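Local coordinates for hypothetical protein (Neisseria meningitidis Z2491, PDB 2F46), which is probably a phosphatase of the nonclassical, eukaryotic-like kind, with its natural substrate not established, at residues A[44-49]-A[106-111]; A[111-116]-A[140-145]. All coordinates share one frame; numbering follows the deposited sequence. Where two conformers were deposited one is given.

Contact 1. Residues A[44-49]-A[106-111]. Unlike the reference sequence in segment 44-49: I46 (reference Val).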
ATOM      1  N   LYS A  44       3.450   4.858  11.761  1.00 10.79           N
ATOM      2  CA  LYS A  44       4.044   3.886  12.679  1.00 11.64           C
ATOM      3  C   LYS A  44       4.367   2.551  12.025  1.00 12.07           C
ATOM      4  O   LYS A  44       5.156   1.797  12.577  1.00 12.57           O
ATOM      5  CB  LYS A  44       3.111   3.688  13.860  1.00 12.53           C
ATOM      6  CG  LYS A  44       3.026   4.920  14.781  1.00 12.71           C
ATOM      7  CD  LYS A  44       4.372   5.203  15.411  1.00 16.46           C
ATOM      8  CE  LYS A  44       4.359   6.289  16.435  1.00 28.12           C
ATOM      9  NZ  LYS A  44       5.812   6.551  16.756  1.00 27.93           N
ATOM     10  N   THR A  45       3.746   2.239  10.900  1.00  9.28           N
ATOM     11  CA  THR A  45       3.973   0.959  10.215  1.00  9.47           C
ATOM     12  C   THR A  45       4.101   1.189   8.720  1.00  9.22           C
ATOM     13  O   THR A  45       3.327   1.939   8.130  1.00  9.40           O
ATOM     14  CB  THR A  45       2.802   0.003  10.432  1.00 10.51           C
ATOM     15  OG1 THR A  45       2.552  -0.101  11.839  1.00 11.76           O
ATOM     16  CG2 THR A  45       3.059  -1.377   9.830  1.00  9.71           C
ATOM     17  N   ILE A  46       5.115   0.555   8.119  1.00  8.76           N
ATOM     18  CA  ILE A  46       5.392   0.586   6.686  0.50  8.04           C
ATOM     19  C   ILE A  46       5.190  -0.810   6.137  1.00  8.64           C
ATOM     20  O   ILE A  46       5.774  -1.769   6.660  1.00  9.42           O
ATOM     21  CB  ILE A  46       6.852   1.014   6.392  0.50  8.99           C
ATOM     22  CG1 ILE A  46       7.019   2.519   6.639  0.50 12.10           C
ATOM     23  CG2 ILE A  46       7.316   0.612   4.976  0.50 11.34           C
ATOM     24  CD1 ILE A  46       6.490   3.409   5.546  0.50 11.93           C
ATOM     25  N   ILE A  47       4.395  -0.911   5.077  1.00  7.92           N
ATOM     26  CA  ILE A  47       4.231  -2.130   4.290  1.00  7.56           C
ATOM     27  C   ILE A  47       4.737  -1.845   2.863  1.00  8.22           C
ATOM     28  O   ILE A  47       4.291  -0.890   2.199  1.00  8.85           O
ATOM     29  CB  ILE A  47       2.784  -2.621   4.177  1.00  9.69           C
ATOM     30  CG1 ILE A  47       2.225  -2.912   5.576  1.00 10.23           C
ATOM     31  CG2 ILE A  47       2.724  -3.901   3.360  1.00  9.43           C
ATOM     32  CD1 ILE A  47       0.730  -3.195   5.651  1.00  9.50           C
ATOM     33  N   CYS A  48       5.695  -2.629   2.388  1.00  8.22           N
ATOM     34  CA  CYS A  48       6.181  -2.564   1.045  1.00  8.74           C
ATOM     35  C   CYS A  48       5.652  -3.694   0.246  1.00  8.69           C
ATOM     36  O   CYS A  48       5.898  -4.870   0.594  1.00  9.49           O
ATOM     37  CB  CYS A  48       7.686  -2.630   1.011  1.00  8.84           C
ATOM     38  SG  CYS A  48       8.424  -2.744  -0.601  1.00 11.36           S
ATOM     39  N   ASN A  49       4.921  -3.347  -0.808  1.00  7.12           N
ATOM     40  CA  ASN A  49       4.300  -4.366  -1.670  1.00  7.06           C
ATOM     41  C   ASN A  49       5.005  -4.621  -2.990  1.00 10.18           C
ATOM     42  O   ASN A  49       4.431  -5.163  -3.916  1.00 10.73           O
ATOM     43  CB  ASN A  49       2.793  -4.078  -1.904  1.00  8.53           C
ATOM     44  CG  ASN A  49       1.956  -4.182  -0.649  1.00  8.89           C
ATOM     45  OD1 ASN A  49       1.247  -3.230  -0.268  1.00  8.65           O
ATOM     46  ND2 ASN A  49       1.957  -5.367  -0.005  1.00  8.22           N
ATOM     47  N   LEU A 106       1.473   3.105   6.359  1.00  8.37           N
ATOM     48  CA  LEU A 106       1.748   3.546   4.998  1.00  9.32           C
ATOM     49  C   LEU A 106       2.159   2.319   4.185  1.00  6.97           C
ATOM     50  O   LEU A 106       3.180   1.675   4.512  1.00  9.22           O
ATOM     51  CB  LEU A 106       2.890   4.558   4.983  1.00 10.36           C
ATOM     52  CG  LEU A 106       3.423   5.028   3.627  1.00  9.68           C
ATOM     53  CD1 LEU A 106       2.393   5.523   2.725  1.00 14.80           C
ATOM     54  CD2 LEU A 106       4.478   6.108   3.893  1.00 13.64           C
ATOM     55  N   ALA A 107       1.424   2.048   3.128  1.00  7.24           N
ATOM     56  CA  ALA A 107       1.780   0.996   2.171  1.00  7.82           C
ATOM     57  C   ALA A 107       2.266   1.610   0.879  1.00  8.96           C
ATOM     58  O   ALA A 107       1.716   2.615   0.420  1.00  8.54           O
ATOM     59  CB  ALA A 107       0.626   0.068   1.914  1.00  7.43           C
ATOM     60  N   TYR A 108       3.307   1.040   0.285  1.00  9.07           N
ATOM     61  CA  TYR A 108       3.795   1.560  -0.998  1.00  7.67           C
ATOM     62  C   TYR A 108       4.179   0.451  -1.996  1.00  7.97           C
ATOM     63  O   TYR A 108       4.430  -0.703  -1.599  1.00  8.26           O
ATOM     64  CB  TYR A 108       5.005   2.492  -0.844  1.00  8.98           C
ATOM     65  CG  TYR A 108       6.333   1.832  -0.514  1.00  6.79           C
ATOM     66  CD1 TYR A 108       6.698   1.564   0.775  1.00  7.95           C
ATOM     67  CD2 TYR A 108       7.244   1.503  -1.518  1.00  7.94           C
ATOM     68  CE1 TYR A 108       7.937   1.020   1.105  1.00  8.41           C
ATOM     69  CE2 TYR A 108       8.481   0.969  -1.208  1.00  8.33           C
ATOM     70  CZ  TYR A 108       8.822   0.691   0.102  1.00  9.34           C
ATOM     71  OH  TYR A 108      10.043   0.131   0.380  1.00 12.30           O
ATOM     72  N   CYS A 109       4.148   0.782  -3.278  0.70  7.56           N
ATOM     73  CA  CYS A 109       4.756  -0.087  -4.253  0.70  6.50           C
ATOM     74  C   CYS A 109       5.433   0.887  -5.198  0.70  7.09           C
ATOM     75  O   CYS A 109       5.923   1.945  -4.786  0.70  9.42           O
ATOM     76  CB  CYS A 109       3.741  -1.071  -4.878  0.70  8.83           C
ATOM     77  SG  CYS A 109       2.649  -0.489  -6.196  0.70  8.10           S
ATOM     78  N   ARG A 110       5.504   0.545  -6.462  0.50  4.93           N
ATOM     79  CA  ARG A 110       6.104   1.507  -7.406  0.50  7.30           C
ATOM     80  C   ARG A 110       5.200   2.728  -7.549  0.50 10.68           C
ATOM     81  O   ARG A 110       5.676   3.881  -7.597  0.50 11.02           O
ATOM     82  CB  ARG A 110       6.292   0.856  -8.782  0.50 10.57           C
ATOM     83  CG  ARG A 110       6.995   1.778  -9.778  0.50  9.31           C
ATOM     84  CD  ARG A 110       7.191   1.110 -11.120  0.50 14.47           C
ATOM     85  NE  ARG A 110       7.879   2.017 -12.037  0.50 21.29           N
ATOM     86  CZ  ARG A 110       7.289   2.948 -12.777  0.50 22.27           C
ATOM     87  NH1 ARG A 110       5.969   3.121 -12.748  0.50 27.26           N
ATOM     88  NH2 ARG A 110       8.041   3.712 -13.567  0.50 27.55           N
ATOM     89  N   THR A 111       3.891   2.483  -7.621  1.00 11.20           N
ATOM     90  CA  THR A 111       2.902   3.528  -7.828  1.00 12.34           C
ATOM     91  C   THR A 111       1.836   3.636  -6.758  1.00 12.86           C
ATOM     92  O   THR A 111       1.110   4.633  -6.715  1.00 14.41           O
ATOM     93  CB  THR A 111       2.127   3.254  -9.111  1.00 13.78           C
ATOM     94  OG1 THR A 111       1.509   1.961  -9.016  1.00 14.03           O
ATOM     95  CG2 THR A 111       3.009   3.358 -10.327  1.00 18.42           C
TER

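Contact 2. Residues A[111-116]-A[140-145]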
ATOM      1  N   THR A 111       3.891   2.483  -7.621  1.00 11.20           N
ATOM      2  CA  THR A 111       2.902   3.528  -7.828  1.00 12.34           C
ATOM      3  C   THR A 111       1.836   3.636  -6.758  1.00 12.86           C
ATOM      4  O   THR A 111       1.110   4.633  -6.715  1.00 14.41           O
ATOM      5  CB  THR A 111       2.127   3.254  -9.111  1.00 13.78           C
ATOM      6  OG1 THR A 111       1.509   1.961  -9.016  1.00 14.03           O
ATOM      7  CG2 THR A 111       3.009   3.358 -10.327  1.00 18.42           C
ATOM      8  N   GLY A 112       1.700   2.608  -5.922  1.00 10.11           N
ATOM      9  CA  GLY A 112       0.561   2.490  -5.023  1.00 10.34           C
ATOM     10  C   GLY A 112      -0.552   1.620  -5.583  1.00  8.81           C
ATOM     11  O   GLY A 112      -1.503   1.305  -4.858  1.00 10.09           O
ATOM     12  N   THR A 113      -0.436   1.170  -6.828  1.00  9.30           N
ATOM     13  CA  THR A 113      -1.458   0.320  -7.450  1.00  8.51           C
ATOM     14  C   THR A 113      -1.652  -0.985  -6.688  1.00  8.41           C
ATOM     15  O   THR A 113      -2.768  -1.415  -6.428  1.00  7.99           O
ATOM     16  CB  THR A 113      -1.096   0.030  -8.905  1.00  9.69           C
ATOM     17  OG1 THR A 113      -1.099   1.297  -9.593  1.00 13.08           O
ATOM     18  CG2 THR A 113      -2.096  -0.897  -9.567  1.00 10.35           C
ATOM     19  N   ARG A 114      -0.543  -1.637  -6.371  1.00  8.90           N
ATOM     20  CA  ARG A 114      -0.681  -2.946  -5.699  1.00  7.61           C
ATOM     21  C   ARG A 114      -1.305  -2.828  -4.328  1.00  7.93           C
ATOM     22  O   ARG A 114      -2.162  -3.673  -3.971  1.00  7.44           O
ATOM     23  CB  ARG A 114       0.659  -3.659  -5.627  1.00  7.47           C
ATOM     24  CG  ARG A 114       1.102  -4.191  -6.976  1.00  7.21           C
ATOM     25  CD  ARG A 114       2.601  -4.577  -6.980  1.00  9.46           C
ATOM     26  NE  ARG A 114       3.404  -3.469  -7.477  1.00  9.81           N
ATOM     27  CZ  ARG A 114       4.640  -3.616  -7.932  1.00 10.90           C
ATOM     28  NH1 ARG A 114       5.241  -4.785  -7.895  1.00  9.38           N
ATOM     29  NH2 ARG A 114       5.262  -2.570  -8.458  1.00 12.71           N
ATOM     30  N   CYS A 115      -0.925  -1.796  -3.568  0.70  6.88           N
ATOM     31  CA  CYS A 115      -1.507  -1.527  -2.254  0.70  5.57           C
ATOM     32  C   CYS A 115      -3.026  -1.333  -2.392  0.70  5.47           C
ATOM     33  O   CYS A 115      -3.851  -1.931  -1.681  0.70  5.86           O
ATOM     34  CB  CYS A 115      -0.842  -0.313  -1.606  0.70  7.22           C
ATOM     35  SG  CYS A 115       0.993  -0.272  -1.783  0.70  6.15           S
ATOM     36  N   SER A 116      -3.375  -0.507  -3.381  0.80  8.04           N
ATOM     37  CA  SER A 116      -4.767  -0.163  -3.590  0.80  6.05           C
ATOM     38  C   SER A 116      -5.571  -1.387  -4.012  0.80  8.29           C
ATOM     39  O   SER A 116      -6.743  -1.545  -3.651  0.80  8.95           O
ATOM     40  CB  SER A 116      -4.880   0.977  -4.596  0.80  7.06           C
ATOM     41  OG  SER A 116      -4.191   2.132  -4.163  0.80 10.17           O
ATOM     42  N   ALA A 140      -7.013   8.539  -3.528  1.00 13.67           N
ATOM     43  CA  ALA A 140      -5.642   8.404  -3.081  1.00 12.74           C
ATOM     44  C   ALA A 140      -4.597   8.383  -4.193  1.00 11.63           C
ATOM     45  O   ALA A 140      -3.418   8.013  -3.949  1.00 12.63           O
ATOM     46  CB  ALA A 140      -5.502   7.185  -2.253  1.00 11.74           C
ATOM     47  N   GLY A 141      -4.975   8.898  -5.374  1.00 12.28           N
ATOM     48  CA  GLY A 141      -4.027   9.137  -6.400  1.00 11.13           C
ATOM     49  C   GLY A 141      -3.783   7.953  -7.331  1.00 10.45           C
ATOM     50  O   GLY A 141      -2.875   8.024  -8.155  1.00 14.72           O
ATOM     51  N   VAL A 142      -4.620   6.924  -7.238  1.00  8.94           N
ATOM     52  CA  VAL A 142      -4.369   5.691  -7.994  1.00 11.28           C
ATOM     53  C   VAL A 142      -5.601   5.316  -8.802  1.00  9.30           C
ATOM     54  O   VAL A 142      -6.707   5.151  -8.271  1.00 10.28           O
ATOM     55  CB  VAL A 142      -3.991   4.537  -7.020  1.00  9.21           C
ATOM     56  CG1 VAL A 142      -3.914   3.215  -7.742  1.00 11.41           C
ATOM     57  CG2 VAL A 142      -2.661   4.781  -6.390  1.00 11.98           C
ATOM     58  N   ASN A 143      -5.414   5.092 -10.108  1.00 12.63           N
ATOM     59  CA  ASN A 143      -6.486   4.699 -10.992  1.00 12.68           C
ATOM     60  C   ASN A 143      -6.538   3.173 -11.132  1.00 13.31           C
ATOM     61  O   ASN A 143      -5.600   2.554 -11.652  1.00 13.28           O
ATOM     62  CB  ASN A 143      -6.242   5.322 -12.380  1.00 14.31           C
ATOM     63  CG  ASN A 143      -7.432   5.192 -13.291  1.00 19.38           C
ATOM     64  OD1 ASN A 143      -8.311   4.366 -13.085  1.00 20.84           O
ATOM     65  ND2 ASN A 143      -7.492   6.053 -14.302  1.00 27.56           N
ATOM     66  N   LEU A 144      -7.620   2.561 -10.643  1.00 11.59           N
ATOM     67  CA  LEU A 144      -7.810   1.107 -10.748  1.00 10.90           C
ATOM     68  C   LEU A 144      -8.807   0.703 -11.841  1.00 11.82           C
ATOM     69  O   LEU A 144      -9.269  -0.441 -11.864  1.00 12.88           O
ATOM     70  CB  LEU A 144      -8.317   0.528  -9.420  1.00 10.29           C
ATOM     71  CG  LEU A 144      -7.328   0.660  -8.272  1.00  9.91           C
ATOM     72  CD1 LEU A 144      -7.967   0.065  -7.002  1.00 10.39           C
ATOM     73  CD2 LEU A 144      -5.982  -0.021  -8.595  1.00  8.43           C
ATOM     74  N   GLU A 145      -9.104   1.608 -12.774  0.50 12.93           N
ATOM     75  CA  GLU A 145     -10.111   1.325 -13.807  0.50 13.40           C
ATOM     76  C   GLU A 145      -9.760   0.093 -14.653  0.50 13.12           C
ATOM     77  O   GLU A 145     -10.648  -0.667 -15.056  0.50 15.79           O
ATOM     78  CB  GLU A 145     -10.327   2.556 -14.695  0.50 17.10           C
ATOM     79  CG  GLU A 145     -11.271   3.618 -14.084  0.50 18.60           C
ATOM     80  CD  GLU A 145     -12.752   3.235 -14.161  0.50 22.90           C
ATOM     81  OE1 GLU A 145     -13.100   2.245 -14.838  0.50 27.95           O
ATOM     82  OE2 GLU A 145     -13.582   3.930 -13.547  0.50 19.82           O
TER
HETATM   83  O   HOH W   1      -2.819   2.173 -11.466  1.00 21.32           O

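Contact 1. Residues A[44-49]-A[106-111]
I47 O is gripped twice. Y108 N donates a hydrogen bond to I47 O at 2.9 Å, almost in line with the carbonyl bond, and A107 CA adds a CA-H...O contact to I47 O at 3.1 Å. This carbonyl sits midway along two neighbouring parallel strands, 45-48 and 105-108, in the central sheet of a phosphatase-like fold. Three further backbone bonds zip the strands together: L106 N to T45 O, I47 N to L106 O and N49 N to Y108 O. The last is the straightest, with an N-H...O angle of 172°. On one side of the sheet, I46 and L106 run alongside each other, and I46 CD1 meets L106 CD2. Y108 holds its ring in the crowded position between backbone N and carbonyl carbon (chi1 74°). I46 CG2 reaches the ring edge, 3.9 Å from Y108 CE1. F61 and I64 of helix 61-68 also touch the ring. On the other side, I47 and A107 pack CB to CB beneath helix 88-99. N49 ND2 is held by Q79 O. C48 CA lies over one face of the Y108 ring, toward its rim, in a CH-pi contact. C48 SG, anti to its backbone N, approaches that ring obliquely and stands 3.4 Å from Y108 OH.

Contact 2. Residues A[111-116]-A[140-145]
V142 presents its side chain to the start of helix 113-125. V142 CB lies 3.7 Å from S116 OG. V142 CG1, anti to the backbone N (chi1 172°), touches T113 CA at 3.8 Å. V142 CG2 takes the other branch. It lies against the backbone just before the helix: V142 CG2 is 3.8 Å from T111 O and also touches G112 C. S116 OG sits over the whole fork of the valine, near CB, CG1 and CG2 alike. The valine thus spans the residues before the helix and its first turn. No direct hydrogen bond joins the segments here.

L144 extends the apolar contact. L144 CD1 rests on S116 CB. L144 CD2 meets T113 CG2 at 4.1 Å, and the two side chains run antiparallel alongside each other. S116 turns its OG back beside its own backbone N (chi1 -59°). From there S116 OG donates to G112 O at 2.9 Å, from above the carbonyl plane. S116 N donates to the same oxygen, so the N-cap carbonyl is held by two donors from one residue.

T113 OG1 is 2.8 Å from T111 OG1 in a hydrogen bond. T113 OG1 is also bonded to a water that donates to N143 O, a polar bridge beside the apolar patch. N143 OD1 accepts from E145 N, the geometry of an Asx turn. I26 of strand 24-27 also touches V142 and S116. V142 and L144 pack the loop 140-145 against the start of the helix. That strand-loop-helix junction resembles the phosphate-binding loop of cysteine-dependent phosphatases, and probably serves as one.

In the fold
Contact 1 comes first along the chain and contact 2 follows, with centres about 12 Å apart. They share T111, in the loop 109-112 between strand 105-108 and helix 113-125. Contact 1 lies near the centre of the chain, inside the five-stranded mixed sheet. Contact 2 lies farther out, where the loop between helices 130-139 and 148-153 covers the start of helix 113-125. They also touch through C115, whose SG packs on the backbone of A107 and Y108 and beside N49 OD1. C109 opens the shared loop and R114 sits in the first helical turn. Their C-x4-R spacing is one residue short of the classical C-x5-R, consistent with a nonclassical cysteine-dependent phosphatase.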